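Local coordinates for TssK (Serratia sp. FS14, PDB 5Y0E), which probably forms part of the baseplate of the bacterial type VI secretion system, the platform on which its contractile tail is built, at residues D342-A348 with E438-S444; I385-M390 with Y405-E409; P84-I89 with L151-L155. All blocks are in the same frame, centred on the assembly; numbering follows the deposited sequence.

Contact 1: D342-A348 with E438-S444; sequences DFGFVLA and EFWAIRS
Leu347 and Phe439 meet on one face of two central strands of an eight-stranded antiparallel sheet, where 342-348 runs against 438-444. Gly344 with Ile442, Val346 with Trp440 and Ala348 with Glu438 are the hydrogen-bonded pairs, each joined by two N-H to C=O bonds. The tight part lies on the face bearing Phe345, Leu347, Phe439 and Ala441. Phe439 has CG anti to its backbone N (chi1 -166°), and its ring receives Leu347 CD2 at the edge, 3.4 Å from Phe439 CD1. On its other flank, Phe439 CE2 lies 3.8 Å from Phe345 CD1. Phe345 in turn rests its CE1 on the alanine methyl, 3.5 Å from Ala441 CB. Phe424 meets the rings of both Phe345 and Phe439, the latter edge-to-face, and extends the aromatic cluster beyond the two strands.

The reverse face is more mixed. Val346 CG2 and Ile442 CD1 touch at 4.1 Å, while Trp440 NE1 gives an almost straight bond, 3.1 Å long, to Glu438 OE1, which lies in the indole plane. Since Glu438 OE2 is bonded to His400, both carboxylate oxygens of this buried glutamate have a partner.

Towards the exposed end the contact becomes looser and more polar. Arg443 passes over one face of the Phe343 ring with its CG, and its NH1 comes 3.4 Å from Phe343 CZ; with ring and guanidinium planes 59° apart, this is no flat stack. Arg443 NE is held by Asp315 O. Where helix 339-342 gives way to the strand, Asp342 O accepts twice: Ser444 N approaches from 2.9 Å, nearly in line with the carbonyl, whereas Ser444 OG sits 3.1 Å away, 61° out of the carbonyl plane.

Contact 2: I385-M390 with Y405-E409; sequences IGLRTM and YFELE
Leu387 lies opposite Leu408 and Thr389 opposite Phe406, as non-hydrogen-bonded pairs of two short antiparallel strands whose axes make an angle of 138°. Between them, Arg388 and Glu407 form the hydrogen-bonded pair, each N-H reaching the other's carbonyl. Two further backbone bonds, Glu409 N to Gly386 O and Met390 N to Tyr405 O, flank this pair.

The apolar face is built from branches laid alongside one another. Leu387 and Leu408 point the same way, with Leu387 CD2 3.8 Å from Leu408 CG, and Ile385 CG2 approaches Leu408 CB at 4.0 Å. Thr389 runs beside Phe406 in similar fashion: its OG1 is 3.3 Å from Phe406 CE1, placing a hydroxyl against the aromatic ring.

Arg388 and Glu407 lie on the other face, where Glu409 meets the first and Met390 the second. With chi1 at 165° the Arg388 chain sets out opposite its own N, and a bend at chi3 (-46°) then turns the guanidinium back over Glu409. In the salt bridge, Arg388 NH1 to Glu409 OE2 at 2.7 Å, OE2 lies over the guanidinium face, with the two planes nearly parallel. Glu409 gets there by passing close over Gly386, its CG 3.3 Å from Gly386 C. Met390 crosses Glu407 obliquely, its SD 3.8 Å from Glu407 CB and its CE 3.6 Å from Glu407 OE1.

Strand 387-389 is the outermost on this side of the sheet within the chain, and strand 404-408 bonds through its other edge to strand 343-350. Thr389 and Phe406 pack on helix 355-365, where Phe362 meets the Phe406 ring, while Ile385 rests against helix 414-419 and, with Leu387 and Leu408, against strand 366-370.

Contact 3: P84-I89 with L151-L155; sequences PAPLAI and LRLML
Leu87 and Leu153 carry the apolar part of this contact, with Leu87 CB 4.0 Å from Leu153 CB. A chi1 of -180° carries the Leu87 branch away from its own N, and both methyls come down onto the opposing backbone: CD1 lies 3.6 Å from Leu153 O and CD2 3.7 Å from Met154 CA. Leu87 CD2 also touches Leu155 CD2, which Ile89 CD1 meets at 3.9 Å from its own side. At the other end the ring of Pro84 lies beside Leu151, its CG 3.9 Å from Leu151 CB and its CB 3.6 Å from Leu151 O. Leu153 CD1 reaches up under Pro84 and Ala85, 4.1 Å from Pro84 CB.

The polar link is indirect. No hydrogen bond joins the two segments; instead one water accepts from Leu153 N at 3.0 Å and donates to Ala85 O, bridging the backbones beside the Pro84-Pro86 loop.

Arg152 and Met154 start away from this interface and reach strand 163-174. Pro84 covers Leu100 and Leu87 covers Val98, both of strand 96-103, and the backbone of Leu87 pairs with Ile60. A small two-stranded sheet, 59-60 with 87-88, is thus laid on a larger mixed one through leucine and proline side chains, a face-on packing consistent with a layered beta domain.

Contacts 1 and 2 belong to a single sheet: strands 343-350 and 404-408 are neighbours in it, joined by probable hydrogen bonds between Leu347 N and Phe406 O and between Leu408 N and Phe345 O, so contact 2 continues contact 1 outwards. The mostly buried contact 1 relies on aromatic packing, whereas the partly buried contact 2, at the sheet's edge, adds a salt bridge. Along the chain, 385-390 and 405-409 are nested inside the loop closed by contact 1. Contact 3 lies on the opposite side of the chain's centre, its centre about 45 Å from that of contact 1. It is also partly buried, yet joins separate sheets through aliphatic packing and one water instead of direct backbone bonds.

Contact 1: D342-A348 with E438-S444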
loop_
_atom_site.group_PDB
_atom_site.type_symbol
_atom_site.label_atom_id
_atom_site.label_comp_id
_atom_site.label_asym_id
_atom_site.label_seq_id
_atom_site.Cartn_x
_atom_site.Cartn_y
_atom_site.Cartn_z
ATOM N N ASP A 342 -28.451 -23.072 -7.286
ATOM C CA ASP A 342 -29.259 -22.031 -6.665
ATOM C C ASP A 342 -29.397 -20.758 -7.489
ATOM O O ASP A 342 -30.177 -19.886 -7.160
ATOM C CB ASP A 342 -28.646 -21.641 -5.334
ATOM C CG ASP A 342 -28.611 -22.771 -4.372
ATOM O OD1 ASP A 342 -29.311 -23.753 -4.626
ATOM O OD2 ASP A 342 -27.898 -22.687 -3.366
ATOM N N PHE A 343 -28.639 -20.657 -8.565
ATOM C CA PHE A 343 -28.654 -19.451 -9.347
ATOM C C PHE A 343 -29.006 -19.598 -10.795
ATOM O O PHE A 343 -28.758 -20.603 -11.398
ATOM C CB PHE A 343 -27.264 -18.827 -9.312
ATOM C CG PHE A 343 -26.902 -18.228 -8.002
ATOM C CD1 PHE A 343 -26.427 -19.008 -6.988
ATOM C CD2 PHE A 343 -27.041 -16.894 -7.793
ATOM C CE1 PHE A 343 -26.103 -18.469 -5.778
ATOM C CE2 PHE A 343 -26.721 -16.344 -6.595
ATOM C CZ PHE A 343 -26.246 -17.134 -5.581
ATOM N N GLY A 344 -29.598 -18.553 -11.336
ATOM C CA GLY A 344 -29.875 -18.484 -12.749
ATOM C C GLY A 344 -28.657 -17.856 -13.404
ATOM O O GLY A 344 -27.777 -17.327 -12.755
ATOM N N PHE A 345 -28.605 -17.862 -14.715
ATOM C CA PHE A 345 -27.423 -17.307 -15.344
ATOM C C PHE A 345 -27.810 -16.547 -16.599
ATOM O O PHE A 345 -28.584 -17.051 -17.416
ATOM C CB PHE A 345 -26.426 -18.417 -15.644
ATOM C CG PHE A 345 -25.833 -19.017 -14.412
ATOM C CD1 PHE A 345 -24.700 -18.471 -13.841
ATOM C CD2 PHE A 345 -26.417 -20.105 -13.803
ATOM C CE1 PHE A 345 -24.153 -19.011 -12.695
ATOM C CE2 PHE A 345 -25.873 -20.644 -12.655
ATOM C CZ PHE A 345 -24.742 -20.096 -12.099
ATOM N N VAL A 346 -27.287 -15.329 -16.735
ATOM C CA VAL A 346 -27.667 -14.430 -17.818
ATOM C C VAL A 346 -26.422 -13.798 -18.421
ATOM O O VAL A 346 -25.482 -13.433 -17.711
ATOM C CB VAL A 346 -28.634 -13.323 -17.349
ATOM C CG1 VAL A 346 -29.092 -12.518 -18.516
ATOM C CG2 VAL A 346 -29.825 -13.896 -16.661
ATOM N N LEU A 347 -26.483 -13.559 -19.707
ATOM C CA LEU A 347 -25.430 -12.908 -20.428
ATOM C C LEU A 347 -25.939 -11.584 -20.962
ATOM O O LEU A 347 -26.839 -11.566 -21.733
ATOM C CB LEU A 347 -25.060 -13.759 -21.606
ATOM C CG LEU A 347 -23.848 -14.620 -21.471
ATOM C CD1 LEU A 347 -23.614 -15.213 -22.823
ATOM C CD2 LEU A 347 -22.680 -13.762 -21.071
ATOM N N ALA A 348 -25.364 -10.478 -20.545
ATOM C CA ALA A 348 -25.778 -9.188 -21.028
ATOM C C ALA A 348 -24.841 -8.942 -22.159
ATOM O O ALA A 348 -23.673 -8.944 -21.965
ATOM C CB ALA A 348 -25.594 -8.153 -19.950
ATOM N N GLU A 438 -21.500 -9.048 -20.077
ATOM C CA GLU A 438 -21.551 -9.199 -18.641
ATOM C C GLU A 438 -22.174 -10.551 -18.362
ATOM O O GLU A 438 -23.069 -10.993 -19.084
ATOM C CB GLU A 438 -22.356 -8.084 -17.976
ATOM C CG GLU A 438 -21.806 -6.717 -18.222
ATOM C CD GLU A 438 -22.532 -5.632 -17.465
ATOM O OE1 GLU A 438 -23.527 -5.932 -16.797
ATOM O OE2 GLU A 438 -22.115 -4.467 -17.540
ATOM N N PHE A 439 -21.680 -11.216 -17.334
ATOM C CA PHE A 439 -22.147 -12.536 -16.963
ATOM C C PHE A 439 -22.627 -12.460 -15.532
ATOM O O PHE A 439 -21.860 -12.123 -14.629
ATOM C CB PHE A 439 -21.035 -13.566 -17.115
ATOM C CG PHE A 439 -21.513 -14.959 -17.072
ATOM C CD1 PHE A 439 -22.136 -15.509 -18.153
ATOM C CD2 PHE A 439 -21.345 -15.726 -15.947
ATOM C CE1 PHE A 439 -22.585 -16.796 -18.118
ATOM C CE2 PHE A 439 -21.795 -17.025 -15.908
ATOM C CZ PHE A 439 -22.411 -17.557 -16.997
ATOM N N TRP A 440 -23.895 -12.747 -15.329
ATOM C CA TRP A 440 -24.495 -12.627 -14.019
ATOM C C TRP A 440 -25.107 -13.942 -13.576
ATOM O O TRP A 440 -25.594 -14.727 -14.389
ATOM C CB TRP A 440 -25.567 -11.560 -14.021
ATOM C CG TRP A 440 -25.058 -10.178 -14.092
ATOM C CD1 TRP A 440 -24.791 -9.463 -15.209
ATOM C CD2 TRP A 440 -24.785 -9.319 -12.992
ATOM N NE1 TRP A 440 -24.359 -8.214 -14.875
ATOM C CE2 TRP A 440 -24.355 -8.099 -13.516
ATOM C CE3 TRP A 440 -24.863 -9.467 -11.609
ATOM C CZ2 TRP A 440 -24.006 -7.040 -12.721
ATOM C CZ3 TRP A 440 -24.517 -8.412 -10.820
ATOM C CH2 TRP A 440 -24.089 -7.215 -11.375
ATOM N N ALA A 441 -25.093 -14.158 -12.270
ATOM C CA ALA A 441 -25.786 -15.263 -11.635
ATOM C C ALA A 441 -26.843 -14.683 -10.717
ATOM O O ALA A 441 -26.553 -13.752 -9.964
ATOM C CB ALA A 441 -24.817 -16.139 -10.858
ATOM N N ILE A 442 -28.063 -15.218 -10.788
ATOM C CA ILE A 442 -29.215 -14.637 -10.107
ATOM C C ILE A 442 -29.855 -15.684 -9.213
ATOM O O ILE A 442 -30.322 -16.717 -9.698
ATOM C CB ILE A 442 -30.242 -14.088 -11.099
ATOM C CG1 ILE A 442 -29.551 -13.133 -12.059
ATOM C CG2 ILE A 442 -31.336 -13.373 -10.370
ATOM C CD1 ILE A 442 -30.477 -12.380 -12.957
ATOM N N ARG A 443 -29.905 -15.401 -7.921
ATOM C CA ARG A 443 -30.419 -16.361 -6.964
ATOM C C ARG A 443 -31.898 -16.634 -7.211
ATOM O O ARG A 443 -32.663 -15.741 -7.580
ATOM C CB ARG A 443 -30.205 -15.833 -5.552
ATOM C CG ARG A 443 -30.234 -16.901 -4.495
ATOM C CD ARG A 443 -30.156 -16.324 -3.086
ATOM N NE ARG A 443 -28.924 -15.580 -2.836
ATOM C CZ ARG A 443 -27.751 -16.139 -2.563
ATOM N NH1 ARG A 443 -27.644 -17.454 -2.514
ATOM N NH2 ARG A 443 -26.683 -15.386 -2.342
ATOM N N SER A 444 -32.305 -17.880 -6.997
ATOM C CA SER A 444 -33.695 -18.266 -7.232
ATOM C C SER A 444 -34.508 -18.308 -5.953
ATOM O O SER A 444 -35.733 -18.282 -5.997
ATOM C CB SER A 444 -33.751 -19.622 -7.916
ATOM O OG SER A 444 -32.725 -19.732 -8.881
#

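Contact 2: I385-M390 with Y405-E409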
loop_
_atom_site.group_PDB
_atom_site.type_symbol
_atom_site.label_atom_id
_atom_site.label_comp_id
_atom_site.label_asym_id
_atom_site.label_seq_id
_atom_site.Cartn_x
_atom_site.Cartn_y
_atom_site.Cartn_z
ATOM N N ILE A 385 -24.760 -25.302 -23.931
ATOM C CA ILE A 385 -25.938 -24.894 -23.175
ATOM C C ILE A 385 -26.706 -23.844 -23.970
ATOM O O ILE A 385 -26.115 -22.951 -24.586
ATOM C CB ILE A 385 -25.543 -24.387 -21.778
ATOM C CG1 ILE A 385 -25.076 -25.549 -20.915
ATOM C CG2 ILE A 385 -26.715 -23.734 -21.106
ATOM C CD1 ILE A 385 -23.610 -25.608 -20.741
ATOM N N GLY A 386 -28.032 -23.975 -23.999
ATOM C CA GLY A 386 -28.838 -23.084 -24.793
ATOM C C GLY A 386 -28.966 -21.708 -24.172
ATOM O O GLY A 386 -28.941 -21.528 -22.961
ATOM N N LEU A 387 -29.118 -20.727 -25.043
ATOM C CA LEU A 387 -29.296 -19.336 -24.669
ATOM C C LEU A 387 -30.668 -18.884 -25.133
ATOM O O LEU A 387 -30.987 -18.977 -26.315
ATOM C CB LEU A 387 -28.208 -18.457 -25.274
ATOM C CG LEU A 387 -26.830 -18.957 -24.861
ATOM C CD1 LEU A 387 -25.714 -18.446 -25.751
ATOM C CD2 LEU A 387 -26.626 -18.564 -23.431
ATOM N N ARG A 388 -31.473 -18.400 -24.204
ATOM C CA ARG A 388 -32.824 -17.950 -24.482
ATOM C C ARG A 388 -32.851 -16.439 -24.316
ATOM O O ARG A 388 -32.434 -15.920 -23.278
ATOM C CB ARG A 388 -33.810 -18.632 -23.538
ATOM C CG ARG A 388 -35.187 -18.014 -23.475
ATOM C CD ARG A 388 -36.058 -18.791 -22.494
ATOM N NE ARG A 388 -35.942 -20.236 -22.697
ATOM C CZ ARG A 388 -36.661 -20.920 -23.582
ATOM N NH1 ARG A 388 -36.493 -22.232 -23.709
ATOM N NH2 ARG A 388 -37.545 -20.285 -24.342
ATOM N N THR A 389 -33.332 -15.743 -25.339
ATOM C CA THR A 389 -33.515 -14.302 -25.249
ATOM C C THR A 389 -34.516 -13.963 -24.155
ATOM O O THR A 389 -35.527 -14.637 -23.987
ATOM C CB THR A 389 -33.998 -13.751 -26.591
ATOM O OG1 THR A 389 -32.945 -13.852 -27.547
ATOM C CG2 THR A 389 -34.392 -12.311 -26.474
ATOM N N MET A 390 -34.231 -12.954 -23.416
ATOM C CA MET A 390 -35.185 -12.563 -22.407
ATOM C C MET A 390 -35.916 -11.314 -22.857
ATOM O O MET A 390 -35.281 -10.328 -23.237
ATOM C CB MET A 390 -34.487 -12.309 -21.081
ATOM C CG MET A 390 -33.595 -13.437 -20.637
ATOM S SD MET A 390 -32.819 -13.108 -19.050
ATOM C CE MET A 390 -34.180 -13.228 -17.925
ATOM N N TYR A 405 -30.282 -9.592 -23.398
ATOM C CA TYR A 405 -30.096 -10.437 -22.238
ATOM C C TYR A 405 -30.524 -11.838 -22.607
ATOM O O TYR A 405 -31.669 -12.056 -23.004
ATOM C CB TYR A 405 -30.889 -9.907 -21.056
ATOM C CG TYR A 405 -30.318 -8.620 -20.587
ATOM C CD1 TYR A 405 -30.569 -7.438 -21.270
ATOM C CD2 TYR A 405 -29.494 -8.583 -19.485
ATOM C CE1 TYR A 405 -30.025 -6.272 -20.859
ATOM C CE2 TYR A 405 -28.946 -7.418 -19.065
ATOM C CZ TYR A 405 -29.204 -6.267 -19.751
ATOM O OH TYR A 405 -28.641 -5.114 -19.293
ATOM N N PHE A 406 -29.599 -12.769 -22.499
ATOM C CA PHE A 406 -29.846 -14.160 -22.813
ATOM C C PHE A 406 -29.791 -14.949 -21.525
ATOM O O PHE A 406 -28.787 -14.907 -20.814
ATOM C CB PHE A 406 -28.811 -14.678 -23.801
ATOM C CG PHE A 406 -28.823 -13.962 -25.096
ATOM C CD1 PHE A 406 -29.676 -14.352 -26.101
ATOM C CD2 PHE A 406 -27.989 -12.892 -25.311
ATOM C CE1 PHE A 406 -29.695 -13.702 -27.294
ATOM C CE2 PHE A 406 -28.005 -12.231 -26.518
ATOM C CZ PHE A 406 -28.859 -12.642 -27.510
ATOM N N GLU A 407 -30.862 -15.651 -21.217
ATOM C CA GLU A 407 -30.812 -16.613 -20.135
ATOM C C GLU A 407 -30.246 -17.922 -20.664
ATOM O O GLU A 407 -30.490 -18.298 -21.813
ATOM C CB GLU A 407 -32.201 -16.819 -19.545
ATOM C CG GLU A 407 -32.246 -17.677 -18.302
ATOM C CD GLU A 407 -33.453 -17.358 -17.435
ATOM O OE1 GLU A 407 -34.423 -16.775 -17.967
ATOM O OE2 GLU A 407 -33.421 -17.680 -16.229
ATOM N N LEU A 408 -29.451 -18.591 -19.837
ATOM C CA LEU A 408 -28.982 -19.930 -20.155
ATOM C C LEU A 408 -30.086 -20.940 -19.890
ATOM O O LEU A 408 -30.798 -20.854 -18.887
ATOM C CB LEU A 408 -27.753 -20.281 -19.329
ATOM C CG LEU A 408 -26.427 -19.725 -19.845
ATOM C CD1 LEU A 408 -26.341 -18.232 -19.665
ATOM C CD2 LEU A 408 -25.270 -20.392 -19.146
ATOM N N GLU A 409 -30.300 -21.824 -20.850
ATOM C CA GLU A 409 -31.352 -22.804 -20.732
ATOM C C GLU A 409 -30.874 -23.896 -19.852
ATOM O O GLU A 409 -29.842 -24.482 -20.094
ATOM C CB GLU A 409 -31.731 -23.371 -22.086
ATOM C CG GLU A 409 -32.062 -22.321 -23.124
ATOM C CD GLU A 409 -32.956 -22.839 -24.229
ATOM O OE1 GLU A 409 -32.720 -23.954 -24.717
ATOM O OE2 GLU A 409 -33.901 -22.132 -24.609
#

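Contact 3: P84-I89 with L151-L155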
loop_
_atom_site.group_PDB
_atom_site.type_symbol
_atom_site.label_atom_id
_atom_site.label_comp_id
_atom_site.label_asym_id
_atom_site.label_seq_id
_atom_site.Cartn_x
_atom_site.Cartn_y
_atom_site.Cartn_z
ATOM N N PRO A 84 3.933 -31.763 15.486
ATOM C CA PRO A 84 3.533 -32.016 16.853
ATOM C C PRO A 84 2.521 -33.146 16.922
ATOM O O PRO A 84 1.778 -33.406 15.990
ATOM C CB PRO A 84 2.831 -30.733 17.235
ATOM C CG PRO A 84 3.365 -29.735 16.319
ATOM C CD PRO A 84 3.528 -30.443 15.040
ATOM N N ALA A 85 2.478 -33.788 18.074
ATOM C CA ALA A 85 1.548 -34.859 18.333
ATOM C C ALA A 85 0.159 -34.391 18.058
ATOM O O ALA A 85 -0.248 -33.374 18.538
ATOM C CB ALA A 85 1.642 -35.275 19.774
ATOM N N PRO A 86 -0.585 -35.139 17.267
ATOM C CA PRO A 86 -1.944 -34.742 16.963
ATOM C C PRO A 86 -2.821 -34.640 18.184
ATOM O O PRO A 86 -2.677 -35.332 19.168
ATOM C CB PRO A 86 -2.409 -35.827 16.023
ATOM C CG PRO A 86 -1.174 -36.211 15.325
ATOM C CD PRO A 86 -0.142 -36.219 16.394
ATOM N N LEU A 87 -3.771 -33.742 18.096
ATOM C CA LEU A 87 -4.634 -33.497 19.199
ATOM C C LEU A 87 -5.983 -34.105 19.039
ATOM O O LEU A 87 -6.720 -33.766 18.146
ATOM C CB LEU A 87 -4.777 -32.013 19.392
ATOM C CG LEU A 87 -5.647 -31.544 20.520
ATOM C CD1 LEU A 87 -4.943 -31.763 21.822
ATOM C CD2 LEU A 87 -5.905 -30.076 20.328
ATOM N N ALA A 88 -6.281 -35.047 19.910
ATOM C CA ALA A 88 -7.593 -35.667 19.938
ATOM C C ALA A 88 -8.579 -34.731 20.602
ATOM O O ALA A 88 -8.283 -34.115 21.626
ATOM C CB ALA A 88 -7.543 -36.989 20.694
ATOM N N ILE A 89 -9.722 -34.599 19.971
ATOM C CA ILE A 89 -10.760 -33.745 20.470
ATOM C C ILE A 89 -11.769 -34.630 21.145
ATOM O O ILE A 89 -12.218 -35.605 20.597
ATOM C CB ILE A 89 -11.405 -32.951 19.339
ATOM C CG1 ILE A 89 -10.410 -31.968 18.765
ATOM C CG2 ILE A 89 -12.562 -32.150 19.863
ATOM C CD1 ILE A 89 -9.910 -30.982 19.784
ATOM N N LEU A 151 6.854 -28.138 20.138
ATOM C CA LEU A 151 5.646 -27.516 19.726
ATOM C C LEU A 151 4.533 -28.445 20.084
ATOM O O LEU A 151 4.689 -29.635 20.113
ATOM C CB LEU A 151 5.667 -27.285 18.237
ATOM C CG LEU A 151 6.654 -26.265 17.748
ATOM C CD1 LEU A 151 6.542 -26.171 16.256
ATOM C CD2 LEU A 151 6.349 -24.942 18.379
ATOM N N ARG A 152 3.384 -27.888 20.346
ATOM C CA ARG A 152 2.299 -28.705 20.738
ATOM C C ARG A 152 0.941 -28.159 20.387
ATOM O O ARG A 152 0.683 -26.995 20.557
ATOM C CB ARG A 152 2.380 -28.850 22.239
ATOM C CG ARG A 152 1.199 -29.554 22.837
ATOM C CD ARG A 152 1.076 -29.336 24.313
ATOM N NE ARG A 152 2.114 -30.053 24.995
ATOM C CZ ARG A 152 2.053 -30.375 26.267
ATOM N NH1 ARG A 152 0.983 -30.031 26.955
ATOM N NH2 ARG A 152 3.050 -31.016 26.844
ATOM N N LEU A 153 0.062 -29.002 19.865
ATOM C CA LEU A 153 -1.295 -28.598 19.571
ATOM C C LEU A 153 -2.119 -28.769 20.818
ATOM O O LEU A 153 -2.003 -29.772 21.460
ATOM C CB LEU A 153 -1.857 -29.458 18.476
ATOM C CG LEU A 153 -1.089 -29.241 17.209
ATOM C CD1 LEU A 153 -1.142 -30.468 16.356
ATOM C CD2 LEU A 153 -1.606 -28.042 16.476
ATOM N N MET A 154 -2.909 -27.778 21.177
ATOM C CA MET A 154 -3.734 -27.829 22.365
ATOM C C MET A 154 -4.964 -26.930 22.313
ATOM O O MET A 154 -5.174 -26.241 21.355
ATOM C CB MET A 154 -2.908 -27.514 23.598
ATOM C CG MET A 154 -2.004 -26.325 23.500
ATOM S SD MET A 154 -1.439 -25.779 25.098
ATOM C CE MET A 154 0.020 -26.742 25.212
ATOM N N LEU A 155 -5.793 -26.967 23.340
ATOM C CA LEU A 155 -6.982 -26.137 23.390
ATOM C C LEU A 155 -6.641 -24.767 23.944
ATOM O O LEU A 155 -5.819 -24.641 24.849
ATOM C CB LEU A 155 -8.061 -26.782 24.256
ATOM C CG LEU A 155 -8.451 -28.216 23.920
ATOM C CD1 LEU A 155 -9.595 -28.651 24.789
ATOM C CD2 LEU A 155 -8.809 -28.329 22.459
HETATM O O HOH W 1 1.022 -31.844 20.094
#